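Local atomic coordinates of ADP-ribosylglycohydrolase (Thermus thermophilus, PDB entry 2YZV), a protein that belongs to the ADP-ribosylglycohydrolase family, an all-helical fold that binds magnesium ions at a site lined with aspartate and threonine side chains. Residues 10-15 / 285-290; 17-22 / 57-62; 53-58 / 278-283; 64-69 / 134-139. All coordinates share one frame; numbering follows the deposited sequence.

Contact 1. Residues 10-15 / 285-290; sequences RRLGAF and EMEALA
Apolar packing carries this crossing of helix 4-26 and helix 283-298, whose local axes approach to 9.0 Å with 131° between their directions. Ala290 is the small residue at the crossing: its CB points at the partner helix and sits between two side chains, 3.8 Å from Leu12 CD1 and equally close to Phe15 CB. The lack of anything beyond CB lets the backbones close in, with Leu12 CA 5.4 Å from Ala290 CA. Leu12, its CG beside the backbone N, sends CD1 along the other helix until it meets the backbone of Glu287, 3.4 Å from Glu287 O, and the foot of that side chain at CB and CG.

Aromatic contacts form the second group. Phe15, with CG anti to its backbone N (chi1 -159°), lays its ring alongside Met286, Leu289 and Ala290. Its CE2 corner meets Met286 CG at 3.9 Å, its CE1 corner meets Leu289 CB, and Met286 O lies over one face of the ring. Met286, CG beside the backbone N and SD extended beyond it (chi2 -169°), holds SD 5.1 Å from the Phe15 ring centroid, an oblique Met-aromatic contact. Leu139 of helix 135-141 also touches Phe15. The crossing joins the first and last long helices of the chain in the buried interior of an all-helical fold.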
loop_
_atom_site.group_PDB
_atom_site.type_symbol
_atom_site.label_atom_id
_atom_site.label_comp_id
_atom_site.label_asym_id
_atom_site.label_seq_id
_atom_site.Cartn_x
_atom_site.Cartn_y
_atom_site.Cartn_z
ATOM N N ARG A 10 -7.546 -1.451 -13.893
ATOM C CA ARG A 10 -6.267 -1.466 -13.191
ATOM C C ARG A 10 -6.251 -0.508 -12.002
ATOM O O ARG A 10 -5.714 -0.834 -10.938
ATOM C CB ARG A 10 -5.125 -1.100 -14.142
ATOM C CG ARG A 10 -4.849 -2.121 -15.234
ATOM C CD ARG A 10 -3.664 -1.671 -16.075
ATOM N NE ARG A 10 -3.348 -2.600 -17.159
ATOM C CZ ARG A 10 -2.768 -3.783 -16.992
ATOM N NH1 ARG A 10 -2.430 -4.198 -15.777
ATOM N NH2 ARG A 10 -2.523 -4.556 -18.043
ATOM N N ARG A 11 -6.819 0.680 -12.182
ATOM C CA ARG A 11 -6.847 1.658 -11.102
ATOM C C ARG A 11 -7.774 1.183 -9.987
ATOM O O ARG A 11 -7.444 1.299 -8.809
ATOM C CB ARG A 11 -7.292 3.031 -11.620
ATOM C CG ARG A 11 -6.202 3.810 -12.363
ATOM C CD ARG A 11 -5.886 3.204 -13.724
ATOM N NE ARG A 11 -4.765 3.875 -14.377
ATOM C CZ ARG A 11 -4.291 3.535 -15.573
ATOM N NH1 ARG A 11 -4.844 2.532 -16.245
ATOM N NH2 ARG A 11 -3.260 4.187 -16.096
ATOM N N LEU A 12 -8.932 0.643 -10.356
ATOM C CA LEU A 12 -9.864 0.141 -9.353
ATOM C C LEU A 12 -9.229 -1.042 -8.629
ATOM O O LEU A 12 -9.388 -1.203 -7.419
ATOM C CB LEU A 12 -11.176 -0.302 -10.015
ATOM C CG LEU A 12 -12.169 0.779 -10.461
ATOM C CD1 LEU A 12 -12.963 1.260 -9.268
ATOM C CD2 LEU A 12 -11.438 1.934 -11.134
ATOM N N GLY A 13 -8.507 -1.868 -9.379
ATOM C CA GLY A 13 -7.861 -3.027 -8.793
ATOM C C GLY A 13 -6.803 -2.667 -7.766
ATOM O O GLY A 13 -6.693 -3.312 -6.725
ATOM N N ALA A 14 -6.010 -1.642 -8.055
ATOM C CA ALA A 14 -4.965 -1.233 -7.122
ATOM C C ALA A 14 -5.552 -0.694 -5.815
ATOM O O ALA A 14 -5.045 -0.994 -4.735
ATOM C CB ALA A 14 -4.062 -0.180 -7.773
ATOM N N PHE A 15 -6.618 0.098 -5.911
ATOM C CA PHE A 15 -7.245 0.681 -4.726
ATOM C C PHE A 15 -8.001 -0.369 -3.917
ATOM O O PHE A 15 -7.790 -0.505 -2.705
ATOM C CB PHE A 15 -8.187 1.821 -5.148
ATOM C CG PHE A 15 -8.495 2.805 -4.050
ATOM C CD1 PHE A 15 -8.460 4.174 -4.304
ATOM C CD2 PHE A 15 -8.822 2.374 -2.768
ATOM C CE1 PHE A 15 -8.747 5.100 -3.301
ATOM C CE2 PHE A 15 -9.112 3.291 -1.754
ATOM C CZ PHE A 15 -9.074 4.659 -2.023
ATOM N N GLU A 285 -17.753 2.861 -2.053
ATOM C CA GLU A 285 -17.145 4.164 -1.826
ATOM C C GLU A 285 -15.726 4.180 -2.380
ATOM O O GLU A 285 -15.278 5.181 -2.942
ATOM C CB GLU A 285 -17.132 4.505 -0.331
ATOM C CG GLU A 285 -18.501 4.857 0.240
ATOM C CD GLU A 285 -19.329 3.644 0.634
ATOM O OE1 GLU A 285 -19.021 2.521 0.182
ATOM O OE2 GLU A 285 -20.304 3.818 1.398
ATOM N N MET A 286 -15.017 3.065 -2.232
ATOM C CA MET A 286 -13.657 2.989 -2.743
ATOM C C MET A 286 -13.630 2.969 -4.265
ATOM O O MET A 286 -12.748 3.563 -4.883
ATOM C CB MET A 286 -12.942 1.765 -2.174
ATOM C CG MET A 286 -12.655 1.906 -0.694
ATOM S SD MET A 286 -11.543 0.632 -0.081
ATOM C CE MET A 286 -12.716 -0.591 0.483
ATOM N N GLU A 287 -14.602 2.294 -4.872
ATOM C CA GLU A 287 -14.674 2.230 -6.328
ATOM C C GLU A 287 -14.885 3.637 -6.875
ATOM O O GLU A 287 -14.270 4.028 -7.868
ATOM C CB GLU A 287 -15.826 1.319 -6.760
ATOM C CG GLU A 287 -15.592 -0.147 -6.444
ATOM C CD GLU A 287 -16.800 -1.009 -6.748
ATOM O OE1 GLU A 287 -17.853 -0.795 -6.111
ATOM O OE2 GLU A 287 -16.694 -1.899 -7.620
ATOM N N ALA A 288 -15.754 4.393 -6.212
ATOM C CA ALA A 288 -16.040 5.765 -6.617
ATOM C C ALA A 288 -14.786 6.627 -6.495
ATOM O O ALA A 288 -14.477 7.411 -7.392
ATOM C CB ALA A 288 -17.155 6.338 -5.756
ATOM N N LEU A 289 -14.061 6.476 -5.388
ATOM C CA LEU A 289 -12.838 7.247 -5.183
ATOM C C LEU A 289 -11.779 6.902 -6.226
ATOM O O LEU A 289 -11.138 7.794 -6.784
ATOM C CB LEU A 289 -12.263 6.994 -3.779
ATOM C CG LEU A 289 -13.013 7.577 -2.579
ATOM C CD1 LEU A 289 -12.426 7.025 -1.285
ATOM C CD2 LEU A 289 -12.917 9.098 -2.606
ATOM N N ALA A 290 -11.594 5.609 -6.484
ATOM C CA ALA A 290 -10.597 5.162 -7.454
ATOM C C ALA A 290 -10.871 5.757 -8.830
ATOM O O ALA A 290 -9.955 6.226 -9.505
ATOM C CB ALA A 290 -10.582 3.641 -7.538
#

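Contact 2. Residues 17-22 / 57-62; sequences GLAVGD and DDTSQA. With MG (magnesium ion), chain C.
Magnesium takes Asp58 OD1 as a ligand at 1.9 Å, with Thr56 and Asp253 completing the protein side of this site. This one of two magnesium sites sits at the N-terminal end of helix 57-72 in the all-helical ADP-ribosylglycohydrolase fold, where helix 4-26 runs nearly antiparallel to it (158° between the local directions). Asp58 CG lies beside the backbone N (chi1 -62°), and its second oxygen, OD2, is hydrogen-bonded to Thr254, so both carboxylate oxygens have a partner and the rotation of the group is fixed.

One shell out stands Asp22. Its CG is anti to the backbone N (chi1 -178°), which carries the carboxylate across the gap to the first turn of helix 57-72. There OD2 is gripped twice by one residue: Thr59 OG1 donates to its anti lone pair at 2.8 Å, and Thr59 N meets it from above the carboxylate plane at 3.0 Å. The other oxygen, OD1, is hydrogen-bonded to the metal ligand Thr56, making Asp22 a second-shell residue that positions a first-shell one. These donors, the helix N terminus and the cation probably favour the charged form of this buried carboxylate, against the neighbouring acidic side chains.

Farther from the metal the interface is mostly apolar. Thr59 CG2 rests against Ala19 CB at 3.8 Å, while Leu18 slides past Thr59 in the opposite direction. Leu18 CD2 lies against the Thr59 hydroxyl, 3.7 Å from Thr59 OG1, and Leu18 CD1 packs on Ala62 CB at 3.8 Å.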
loop_
_atom_site.group_PDB
_atom_site.type_symbol
_atom_site.label_atom_id
_atom_site.label_comp_id
_atom_site.label_asym_id
_atom_site.label_seq_id
_atom_site.Cartn_x
_atom_site.Cartn_y
_atom_site.Cartn_z
ATOM N N GLY A 17 -7.676 -3.574 -4.162
ATOM C CA GLY A 17 -6.740 -4.613 -3.766
ATOM C C GLY A 17 -6.057 -4.264 -2.454
ATOM O O GLY A 17 -5.761 -5.142 -1.639
ATOM N N LEU A 18 -5.795 -2.977 -2.258
ATOM C CA LEU A 18 -5.163 -2.499 -1.030
ATOM C C LEU A 18 -6.035 -2.891 0.165
ATOM O O LEU A 18 -5.554 -3.497 1.124
ATOM C CB LEU A 18 -5.009 -0.975 -1.095
ATOM C CG LEU A 18 -4.263 -0.206 -0.001
ATOM C CD1 LEU A 18 -4.060 1.223 -0.472
ATOM C CD2 LEU A 18 -5.028 -0.228 1.316
ATOM N N ALA A 19 -7.320 -2.551 0.093
ATOM C CA ALA A 19 -8.262 -2.848 1.169
ATOM C C ALA A 19 -8.503 -4.343 1.353
ATOM O O ALA A 19 -8.651 -4.822 2.478
ATOM C CB ALA A 19 -9.586 -2.132 0.912
ATOM N N VAL A 20 -8.565 -5.076 0.249
ATOM C CA VAL A 20 -8.760 -6.517 0.312
ATOM C C VAL A 20 -7.588 -7.148 1.064
ATOM O O VAL A 20 -7.782 -7.993 1.935
ATOM C CB VAL A 20 -8.867 -7.120 -1.111
ATOM C CG1 VAL A 20 -8.715 -8.631 -1.063
ATOM C CG2 VAL A 20 -10.219 -6.753 -1.724
ATOM N N GLY A 21 -6.373 -6.721 0.729
ATOM C CA GLY A 21 -5.191 -7.252 1.391
ATOM C C GLY A 21 -5.133 -6.903 2.866
ATOM O O GLY A 21 -4.724 -7.716 3.686
ATOM N N ASP A 22 -5.532 -5.678 3.197
ATOM C CA ASP A 22 -5.544 -5.210 4.578
ATOM C C ASP A 22 -6.534 -6.065 5.376
ATOM O O ASP A 22 -6.199 -6.592 6.440
ATOM C CB ASP A 22 -5.944 -3.723 4.592
ATOM C CG ASP A 22 -5.939 -3.103 5.988
ATOM O OD1 ASP A 22 -5.493 -3.755 6.949
ATOM O OD2 ASP A 22 -6.386 -1.943 6.113
ATOM N N ASP A 57 -6.037 0.517 9.910
ATOM C CA ASP A 57 -5.533 1.867 9.691
ATOM C C ASP A 57 -4.879 2.029 8.324
ATOM O O ASP A 57 -4.753 3.148 7.823
ATOM C CB ASP A 57 -4.546 2.261 10.801
ATOM C CG ASP A 57 -3.351 1.333 10.889
ATOM O OD1 ASP A 57 -2.540 1.301 9.940
ATOM O OD2 ASP A 57 -3.219 0.635 11.916
ATOM N N ASP A 58 -4.467 0.919 7.718
ATOM C CA ASP A 58 -3.844 0.965 6.399
ATOM C C ASP A 58 -4.832 1.585 5.422
ATOM O O ASP A 58 -4.548 2.597 4.774
ATOM C CB ASP A 58 -3.500 -0.447 5.907
ATOM C CG ASP A 58 -2.506 -1.156 6.800
ATOM O OD1 ASP A 58 -2.763 -1.268 8.015
ATOM O OD2 ASP A 58 -1.469 -1.615 6.280
ATOM N N THR A 59 -5.998 0.961 5.320
ATOM C CA THR A 59 -7.032 1.431 4.419
ATOM C C THR A 59 -7.612 2.772 4.874
ATOM O O THR A 59 -7.940 3.621 4.041
ATOM C CB THR A 59 -8.157 0.378 4.286
ATOM O OG1 THR A 59 -7.595 -0.863 3.836
ATOM C CG2 THR A 59 -9.204 0.830 3.287
ATOM N N SER A 60 -7.725 2.977 6.183
ATOM C CA SER A 60 -8.262 4.239 6.688
ATOM C C SER A 60 -7.435 5.417 6.181
ATOM O O SER A 60 -7.981 6.412 5.696
ATOM C CB SER A 60 -8.273 4.244 8.216
ATOM O OG SER A 60 -9.133 3.236 8.716
ATOM N N GLN A 61 -6.116 5.298 6.282
ATOM C CA GLN A 61 -5.236 6.361 5.820
ATOM C C GLN A 61 -5.295 6.515 4.305
ATOM O O GLN A 61 -5.229 7.630 3.787
ATOM C CB GLN A 61 -3.800 6.094 6.273
ATOM C CG GLN A 61 -3.565 6.433 7.732
ATOM C CD GLN A 61 -2.160 6.103 8.182
ATOM O OE1 GLN A 61 -1.191 6.384 7.479
ATOM N NE2 GLN A 61 -2.040 5.508 9.362
ATOM N N ALA A 62 -5.417 5.396 3.595
ATOM C CA ALA A 62 -5.504 5.433 2.142
ATOM C C ALA A 62 -6.750 6.217 1.740
ATOM O O ALA A 62 -6.720 6.996 0.786
ATOM C CB ALA A 62 -5.566 4.012 1.575
HETATM MG MG MG C . -3.171 -2.051 9.734
#

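Contact 3. Residues 53-58 / 278-283; sequences GFWTDD and RALHLR. With MG (magnesium ion), chain C.
His281 has CG anti to its backbone N (chi1 -174°), which swings the imidazole over one face of the Phe54 ring, while an unusual chi1 of 24° in Trp55 turns the indole so that its N-H edge faces the same loop. Together they build an aromatic cluster between two loops: the one leading into helix 57-72, and the type II beta turn Leu280-Arg283 that links helix 274-279 to helix 283-298.

Phe54 and His281 form an offset stack, centroids 3.9 Å apart and planes within 10° of parallel. The opposite face of the imidazole is covered by Leu282 CG, so the ring is sandwiched. A water at the imidazole edge binds His281 ND1 and accepts from Trp55 N, tying the stack to the neighbouring backbone.

Two hydrogen bonds lock the loops. His281 N donates almost straight to Gly53 O at 3.0 Å, and Trp55 NE1 donates to His281 O at 2.9 Å, the acceptor lying in the indole plane. Leu280 CD1 and Leu282 CD1 meet the same indole edge, beside CD1 and CZ2 respectively. Gly53, at a positive phi, brings its CA to 3.3 Å from Ala279 O in a CA-H...O contact; a CB here would clash with that oxygen.

Immediately beyond the cluster, Thr56 N-caps helix 57-72 and coordinates magnesium. Its OG1 stands in the crowded position between the backbone N and the carbonyl carbon, binds the metal at 2.1 Å, and accepts a weak capping bond from Asp58 N.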
loop_
_atom_site.group_PDB
_atom_site.type_symbol
_atom_site.label_atom_id
_atom_site.label_comp_id
_atom_site.label_asym_id
_atom_site.label_seq_id
_atom_site.Cartn_x
_atom_site.Cartn_y
_atom_site.Cartn_z
ATOM N N GLY A 53 -14.288 -8.781 6.021
ATOM C CA GLY A 53 -14.196 -7.685 5.074
ATOM C C GLY A 53 -13.840 -6.328 5.650
ATOM O O GLY A 53 -13.720 -5.360 4.903
ATOM N N PHE A 54 -13.688 -6.232 6.967
ATOM C CA PHE A 54 -13.321 -4.956 7.569
ATOM C C PHE A 54 -11.806 -4.822 7.573
ATOM O O PHE A 54 -11.083 -5.799 7.744
ATOM C CB PHE A 54 -13.877 -4.838 8.994
ATOM C CG PHE A 54 -15.238 -4.205 9.058
ATOM C CD1 PHE A 54 -16.317 -4.763 8.378
ATOM C CD2 PHE A 54 -15.438 -3.038 9.790
ATOM C CE1 PHE A 54 -17.581 -4.168 8.427
ATOM C CE2 PHE A 54 -16.695 -2.437 9.844
ATOM C CZ PHE A 54 -17.766 -3.003 9.162
ATOM N N TRP A 55 -11.331 -3.599 7.368
ATOM C CA TRP A 55 -9.903 -3.340 7.314
ATOM C C TRP A 55 -9.386 -2.509 8.489
ATOM O O TRP A 55 -10.134 -2.195 9.418
ATOM C CB TRP A 55 -9.563 -2.675 5.974
ATOM C CG TRP A 55 -10.731 -1.972 5.353
ATOM C CD1 TRP A 55 -11.572 -2.459 4.386
ATOM C CD2 TRP A 55 -11.212 -0.666 5.681
ATOM N NE1 TRP A 55 -12.543 -1.530 4.093
ATOM C CE2 TRP A 55 -12.345 -0.421 4.873
ATOM C CE3 TRP A 55 -10.794 0.325 6.580
ATOM C CZ2 TRP A 55 -13.069 0.778 4.939
ATOM C CZ3 TRP A 55 -11.513 1.516 6.647
ATOM C CH2 TRP A 55 -12.639 1.730 5.827
ATOM N N THR A 56 -8.108 -2.142 8.437
ATOM C CA THR A 56 -7.477 -1.398 9.527
ATOM C C THR A 56 -7.048 0.029 9.193
ATOM O O THR A 56 -7.615 0.673 8.311
ATOM C CB THR A 56 -6.243 -2.159 10.028
ATOM O OG1 THR A 56 -5.198 -2.066 9.050
ATOM C CG2 THR A 56 -6.584 -3.630 10.240
ATOM N N ASP A 57 -6.037 0.517 9.910
ATOM C CA ASP A 57 -5.533 1.867 9.691
ATOM C C ASP A 57 -4.879 2.029 8.324
ATOM O O ASP A 57 -4.753 3.148 7.823
ATOM C CB ASP A 57 -4.546 2.261 10.801
ATOM C CG ASP A 57 -3.351 1.333 10.889
ATOM O OD1 ASP A 57 -2.540 1.301 9.940
ATOM O OD2 ASP A 57 -3.219 0.635 11.916
ATOM N N ASP A 58 -4.467 0.919 7.718
ATOM C CA ASP A 58 -3.844 0.965 6.399
ATOM C C ASP A 58 -4.832 1.585 5.422
ATOM O O ASP A 58 -4.548 2.597 4.774
ATOM C CB ASP A 58 -3.500 -0.447 5.907
ATOM C CG ASP A 58 -2.506 -1.156 6.800
ATOM O OD1 ASP A 58 -2.763 -1.268 8.015
ATOM O OD2 ASP A 58 -1.469 -1.615 6.280
ATOM N N ARG A 278 -17.172 -8.590 -2.610
ATOM C CA ARG A 278 -18.535 -8.471 -2.103
ATOM C C ARG A 278 -18.598 -8.351 -0.586
ATOM O O ARG A 278 -19.537 -7.766 -0.046
ATOM C CB ARG A 278 -19.385 -9.663 -2.557
ATOM C CG ARG A 278 -19.828 -9.583 -4.012
ATOM C CD ARG A 278 -20.844 -10.667 -4.342
ATOM N NE ARG A 278 -20.236 -11.988 -4.465
ATOM C CZ ARG A 278 -19.503 -12.377 -5.504
ATOM N NH1 ARG A 278 -19.288 -11.545 -6.515
ATOM N NH2 ARG A 278 -18.989 -13.599 -5.535
ATOM N N ALA A 279 -17.594 -8.893 0.096
ATOM C CA ALA A 279 -17.547 -8.853 1.555
ATOM C C ALA A 279 -16.835 -7.611 2.086
ATOM O O ALA A 279 -16.932 -7.289 3.266
ATOM C CB ALA A 279 -16.850 -10.105 2.079
ATOM N N LEU A 280 -16.133 -6.914 1.199
ATOM C CA LEU A 280 -15.353 -5.729 1.557
ATOM C C LEU A 280 -16.144 -4.513 2.044
ATOM O O LEU A 280 -17.046 -4.027 1.365
ATOM C CB LEU A 280 -14.489 -5.321 0.361
ATOM C CG LEU A 280 -13.430 -4.241 0.600
ATOM C CD1 LEU A 280 -12.355 -4.770 1.544
ATOM C CD2 LEU A 280 -12.808 -3.849 -0.734
ATOM N N HIS A 281 -15.776 -4.009 3.219
ATOM C CA HIS A 281 -16.436 -2.842 3.797
ATOM C C HIS A 281 -16.155 -1.599 2.943
ATOM O O HIS A 281 -15.009 -1.334 2.583
ATOM C CB HIS A 281 -15.930 -2.613 5.226
ATOM C CG HIS A 281 -16.655 -1.529 5.960
ATOM N ND1 HIS A 281 -16.057 -0.767 6.940
ATOM C CD2 HIS A 281 -17.929 -1.083 5.863
ATOM C CE1 HIS A 281 -16.931 0.102 7.414
ATOM N NE2 HIS A 281 -18.076 -0.068 6.777
ATOM N N LEU A 282 -17.207 -0.847 2.628
ATOM C CA LEU A 282 -17.107 0.373 1.823
ATOM C C LEU A 282 -16.571 0.149 0.409
ATOM O O LEU A 282 -15.916 1.020 -0.163
ATOM C CB LEU A 282 -16.248 1.419 2.541
ATOM C CG LEU A 282 -16.696 1.800 3.956
ATOM C CD1 LEU A 282 -15.844 2.954 4.464
ATOM C CD2 LEU A 282 -18.164 2.197 3.948
ATOM N N ARG A 283 -16.861 -1.022 -0.143
ATOM C CA ARG A 283 -16.443 -1.383 -1.493
ATOM C C ARG A 283 -16.835 -0.302 -2.503
ATOM O O ARG A 283 -15.999 0.199 -3.260
ATOM C CB ARG A 283 -17.114 -2.700 -1.881
ATOM C CG ARG A 283 -16.876 -3.144 -3.307
ATOM C CD ARG A 283 -17.913 -4.187 -3.682
ATOM N NE ARG A 283 -17.692 -4.760 -5.003
ATOM C CZ ARG A 283 -18.479 -5.681 -5.548
ATOM N NH1 ARG A 283 -19.537 -6.123 -4.879
ATOM N NH2 ARG A 283 -18.206 -6.167 -6.752
HETATM MG MG MG C . -3.171 -2.051 9.734
HETATM O O HOH W 1 -13.400 -1.192 7.926
#

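Contact 4. Residues 64-69 / 134-139; sequences CLAESL and LAPLVL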
loop_
_atom_site.group_PDB
_atom_site.type_symbol
_atom_site.label_atom_id
_atom_site.label_comp_id
_atom_site.label_asym_id
_atom_site.label_seq_id
_atom_site.Cartn_x
_atom_site.Cartn_y
_atom_site.Cartn_z
ATOM N N CYS A 64 -8.266 8.542 3.560
ATOM C CA CYS A 64 -8.051 9.938 3.922
ATOM C C CYS A 64 -7.230 10.636 2.849
ATOM O O CYS A 64 -7.564 11.742 2.416
ATOM C CB CYS A 64 -7.316 10.036 5.258
ATOM S SG CYS A 64 -8.319 9.574 6.675
ATOM N N LEU A 65 -6.146 9.987 2.433
ATOM C CA LEU A 65 -5.276 10.539 1.404
ATOM C C LEU A 65 -6.059 10.717 0.111
ATOM O O LEU A 65 -5.937 11.742 -0.559
ATOM C CB LEU A 65 -4.075 9.617 1.168
ATOM C CG LEU A 65 -3.105 9.984 0.040
ATOM C CD1 LEU A 65 -2.507 11.366 0.283
ATOM C CD2 LEU A 65 -1.999 8.940 -0.034
ATOM N N ALA A 66 -6.869 9.717 -0.230
ATOM C CA ALA A 66 -7.679 9.767 -1.441
ATOM C C ALA A 66 -8.587 10.997 -1.423
ATOM O O ALA A 66 -8.644 11.747 -2.396
ATOM C CB ALA A 66 -8.523 8.494 -1.564
ATOM N N GLU A 67 -9.291 11.202 -0.315
ATOM C CA GLU A 67 -10.188 12.347 -0.214
ATOM C C GLU A 67 -9.425 13.664 -0.256
ATOM O O GLU A 67 -9.890 14.635 -0.850
ATOM C CB GLU A 67 -11.027 12.257 1.064
ATOM C CG GLU A 67 -11.901 11.014 1.122
ATOM C CD GLU A 67 -13.052 11.148 2.099
ATOM O OE1 GLU A 67 -12.809 11.509 3.269
ATOM O OE2 GLU A 67 -14.203 10.887 1.691
ATOM N N SER A 68 -8.253 13.697 0.368
ATOM C CA SER A 68 -7.438 14.909 0.373
ATOM C C SER A 68 -7.014 15.291 -1.046
ATOM O O SER A 68 -7.100 16.458 -1.437
ATOM C CB SER A 68 -6.197 14.707 1.247
ATOM O OG SER A 68 -5.432 15.900 1.343
ATOM N N LEU A 69 -6.558 14.306 -1.816
ATOM C CA LEU A 69 -6.111 14.545 -3.187
ATOM C C LEU A 69 -7.237 15.065 -4.074
ATOM O O LEU A 69 -7.040 15.975 -4.881
ATOM C CB LEU A 69 -5.539 13.255 -3.787
ATOM C CG LEU A 69 -4.254 12.734 -3.137
ATOM C CD1 LEU A 69 -3.924 11.343 -3.662
ATOM C CD2 LEU A 69 -3.116 13.698 -3.424
ATOM N N LEU A 134 -0.190 4.235 -0.203
ATOM C CA LEU A 134 0.277 4.820 -1.463
ATOM C C LEU A 134 -0.611 4.905 -2.714
ATOM O O LEU A 134 -0.701 5.967 -3.330
ATOM C CB LEU A 134 1.587 4.144 -1.875
ATOM C CG LEU A 134 2.870 4.970 -2.025
ATOM C CD1 LEU A 134 3.701 4.352 -3.136
ATOM C CD2 LEU A 134 2.566 6.423 -2.355
ATOM N N ALA A 135 -1.246 3.798 -3.096
ATOM C CA ALA A 135 -2.075 3.743 -4.305
ATOM C C ALA A 135 -2.839 5.006 -4.720
ATOM O O ALA A 135 -2.740 5.437 -5.872
ATOM C CB ALA A 135 -3.042 2.563 -4.218
ATOM N N PRO A 136 -3.612 5.612 -3.807
ATOM C CA PRO A 136 -4.355 6.824 -4.185
ATOM C C PRO A 136 -3.499 7.903 -4.858
ATOM O O PRO A 136 -3.936 8.543 -5.821
ATOM C CB PRO A 136 -4.939 7.294 -2.856
ATOM C CG PRO A 136 -5.171 6.006 -2.127
ATOM C CD PRO A 136 -3.890 5.243 -2.406
ATOM N N LEU A 137 -2.285 8.104 -4.357
ATOM C CA LEU A 137 -1.399 9.113 -4.926
ATOM C C LEU A 137 -1.035 8.793 -6.367
ATOM O O LEU A 137 -1.072 9.672 -7.233
ATOM C CB LEU A 137 -0.115 9.235 -4.103
ATOM C CG LEU A 137 0.953 10.173 -4.675
ATOM C CD1 LEU A 137 0.404 11.587 -4.788
ATOM C CD2 LEU A 137 2.174 10.153 -3.769
ATOM N N VAL A 138 -0.675 7.540 -6.628
ATOM C CA VAL A 138 -0.295 7.144 -7.982
ATOM C C VAL A 138 -1.488 7.177 -8.936
ATOM O O VAL A 138 -1.340 7.518 -10.114
ATOM C CB VAL A 138 0.351 5.736 -7.990
ATOM C CG1 VAL A 138 0.704 5.326 -9.415
ATOM C CG2 VAL A 138 1.607 5.739 -7.123
ATOM N N LEU A 139 -2.672 6.834 -8.438
ATOM C CA LEU A 139 -3.857 6.852 -9.293
ATOM C C LEU A 139 -4.134 8.246 -9.846
ATOM O O LEU A 139 -4.484 8.395 -11.018
ATOM C CB LEU A 139 -5.087 6.363 -8.523
ATOM C CG LEU A 139 -5.506 4.904 -8.740
ATOM C CD1 LEU A 139 -4.383 3.957 -8.360
ATOM C CD2 LEU A 139 -6.742 4.622 -7.908
#
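Leu69 lays its CD1 branch over the backbone of the neighbouring helix, 3.5 Å from Pro136 O and 3.6 Å from Leu137 CA. With CG beside the backbone N (chi1 -66°), the side chain crosses to the other helix at the later end of the contact, and its other branch, CD2, approaches Leu137 CD1 more loosely at 4.3 Å. One turn earlier, Leu65 takes the alternative course: CG is anti to the backbone N (chi1 175°), so the chain leans across toward Pro136 and Leu137, where CG stands 4.4 Å from Pro136 CB.

Helix 57-72 and helix 135-141 are here nearly aligned, with 28° between their local directions and 8.9 Å between their axes, a shallow-angle helix pair in the interior of this all-helical fold. Pro136 lies in the first turn of its helix, its CB directed at the partner helix. Ala66 offers little more than backbone to it: Pro136 CB is 4.0 Å from both Ala66 CA and Ala66 CB, and the two residues have the closest CA atoms of the pair. Phe15 of helix 4-26 and Leu293 of helix 283-298 each touch both Ala66 and Pro136, closing one side of this apolar seam.

Overall arrangement
Helix 57-72 runs through the group, serving contact 3 just before its first turn, contact 2 at its start and contact 4 further along. Magnesium lies at the junction of contacts 2 and 3, whose centres are 7 Å apart and which are joined by the hydrogen bond between Asp22 OD1 and Thr56 OG1 (2.7 Å). Contact 1 joins the rest. Its Met286 CE packs 3.5 Å from Ala19 CB in contact 2 and 3.2 Å from His281 O in contact 3, while Phe15 CE1 is 3.8 Å from Ala66 CB in contact 4. Contact 4 is remote from contact 3, with centres about 17 Å apart and no touch. Along the chain, contact 1 encloses the other three.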